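Local coordinates for PilO protein (Pseudomonas aeruginosa, PDB 5UVR) that forms, with its partner PilN, the inner-membrane foundation of the PilM/PilN/PilO/PilP complex needed to assemble functional type IV pili, at residues A[15-20]-A[40-45]. Numbering follows the deposited sequence.
Sequences SGLEFE and ISVVGG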
loop_
_atom_site.group_PDB
_atom_site.type_symbol
_atom_site.label_atom_id
_atom_site.label_comp_id
_atom_site.label_asym_id
_atom_site.label_seq_id
_atom_site.Cartn_x
_atom_site.Cartn_y
_atom_site.Cartn_z
ATOM N N SER A 15 6.923 -10.052 3.997
ATOM C CA SER A 15 8.094 -10.824 4.393
ATOM C C SER A 15 9.245 -10.583 3.424
ATOM O O SER A 15 9.048 -10.476 2.210
ATOM C CB SER A 15 7.754 -12.315 4.447
ATOM O OG SER A 15 6.528 -12.521 5.132
ATOM N N GLY A 16 10.455 -10.490 3.973
ATOM C CA GLY A 16 11.637 -10.182 3.198
ATOM C C GLY A 16 11.818 -8.722 2.856
ATOM O O GLY A 16 12.873 -8.356 2.320
ATOM N N LEU A 17 10.840 -7.876 3.156
ATOM C CA LEU A 17 10.875 -6.481 2.758
ATOM C C LEU A 17 11.330 -5.587 3.897
ATOM O O LEU A 17 11.058 -5.849 5.070
ATOM C CB LEU A 17 9.498 -6.015 2.284
ATOM C CG LEU A 17 8.972 -6.761 1.072
ATOM C CD1 LEU A 17 7.606 -6.197 0.697
ATOM C CD2 LEU A 17 9.947 -6.626 -0.070
ATOM N N GLU A 18 12.004 -4.506 3.522
ATOM C CA GLU A 18 12.448 -3.468 4.445
ATOM C C GLU A 18 11.566 -2.251 4.206
ATOM O O GLU A 18 11.748 -1.526 3.224
ATOM C CB GLU A 18 13.920 -3.137 4.224
ATOM C CG GLU A 18 14.859 -4.339 4.299
ATOM C CD GLU A 18 15.136 -4.783 5.726
ATOM O OE1 GLU A 18 14.736 -4.063 6.667
ATOM O OE2 GLU A 18 15.758 -5.851 5.907
ATOM N N PHE A 19 10.605 -2.025 5.096
ATOM C CA PHE A 19 9.815 -0.805 5.005
ATOM C C PHE A 19 10.695 0.398 5.283
ATOM O O PHE A 19 11.522 0.383 6.203
ATOM C CB PHE A 19 8.639 -0.855 5.970
ATOM C CG PHE A 19 7.542 -1.757 5.508
ATOM C CD1 PHE A 19 6.569 -1.288 4.636
ATOM C CD2 PHE A 19 7.503 -3.080 5.902
ATOM C CE1 PHE A 19 5.563 -2.119 4.192
ATOM C CE2 PHE A 19 6.492 -3.923 5.461
ATOM C CZ PHE A 19 5.520 -3.435 4.602
ATOM N N GLU A 20 10.566 1.414 4.438
ATOM C CA GLU A 20 11.233 2.687 4.651
ATOM C C GLU A 20 10.273 3.741 5.165
ATOM O O GLU A 20 10.607 4.474 6.092
ATOM C CB GLU A 20 11.887 3.191 3.361
ATOM C CG GLU A 20 13.099 2.419 2.904
ATOM C CD GLU A 20 13.808 3.109 1.753
ATOM O OE1 GLU A 20 13.131 3.857 1.008
ATOM O OE2 GLU A 20 15.032 2.909 1.602
ATOM N N ILE A 40 3.268 4.158 0.789
ATOM C CA ILE A 40 4.288 3.273 1.338
ATOM C C ILE A 40 5.496 3.202 0.414
ATOM O O ILE A 40 5.369 3.194 -0.817
ATOM C CB ILE A 40 3.747 1.857 1.642
ATOM C CG1 ILE A 40 3.757 0.971 0.410
ATOM C CG2 ILE A 40 2.364 1.904 2.262
ATOM C CD1 ILE A 40 3.407 -0.459 0.715
ATOM N N SER A 41 6.679 3.175 1.027
ATOM C CA SER A 41 7.939 2.945 0.339
ATOM C C SER A 41 8.582 1.724 0.967
ATOM O O SER A 41 8.692 1.639 2.193
ATOM C CB SER A 41 8.879 4.145 0.456
ATOM O OG SER A 41 8.443 5.218 -0.357
ATOM N N VAL A 42 8.995 0.771 0.145
ATOM C CA VAL A 42 9.502 -0.482 0.681
ATOM C C VAL A 42 10.599 -0.997 -0.240
ATOM O O VAL A 42 10.588 -0.735 -1.448
ATOM C CB VAL A 42 8.337 -1.474 0.874
ATOM C CG1 VAL A 42 7.621 -1.721 -0.448
ATOM C CG2 VAL A 42 8.806 -2.755 1.498
ATOM N N VAL A 43 11.578 -1.687 0.344
ATOM C CA VAL A 43 12.770 -2.152 -0.364
ATOM C C VAL A 43 12.846 -3.671 -0.294
ATOM O O VAL A 43 12.650 -4.261 0.775
ATOM C CB VAL A 43 14.047 -1.516 0.215
ATOM C CG1 VAL A 43 15.289 -2.201 -0.347
ATOM C CG2 VAL A 43 14.087 -0.037 -0.088
ATOM N N GLY A 44 13.154 -4.302 -1.426
ATOM C CA GLY A 44 13.287 -5.748 -1.462
ATOM C C GLY A 44 13.609 -6.208 -2.871
ATOM O O GLY A 44 13.758 -5.402 -3.793
ATOM N N GLY A 45 13.720 -7.527 -3.022
ATOM C CA GLY A 45 13.856 -8.113 -4.340
ATOM C C GLY A 45 12.526 -8.175 -5.075
ATOM O O GLY A 45 11.443 -8.037 -4.490
HETATM O O HOH W 1 13.415 -8.905 -0.582
#
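Val-42 turns CG2 anti to its backbone N, and Phe-19 sets CG anti to its carbonyl carbon (chi1 -75°); as a non-hydrogen-bonded pair the two residues share a face of the sheet, and these torsions set Val-42 CG2 beside the ring. CG2 sits over a face of the Phe-19 ring, 4.2 Å from its centroid and offset toward the rim, a CH-pi contact, while Ile-40 CD1 approaches the ring edge. The same methyl presses on Leu-17, whose CB is only 3.4 Å from Val-42 CG2, tighter than usual for two carbons. Leu-17 CD2 reaches Gly-44 CA at 3.7 Å, filling the place a side chain there would need. Between antiparallel strands 18-24 and 33-44, Glu-18 N meets Val-43 O at 2.8 Å, almost straight (178°), whereas Val-43 N reaches Glu-18 O from above its carbonyl plane. Glu-20 N adds a third bond, to Ser-41 O. The extended Glu-20 side chain crosses Val-43 at a slant and brings OE2 to 3.5 Å from Val-43 CG2, while OE1 forms a salt bridge with Arg-82. A water joins Gly-16 O to Gly-45 N, just before helix 46-57. In this core region of PilO, a modified ferredoxin fold, apolar groups therefore meet where Leu-17 and Ile-40 reach Phe-52 of that helix, while the opposite face adds one ion pair, Glu-20 with Arg-82, spanning strand 33-44 beside the apolar Val-43.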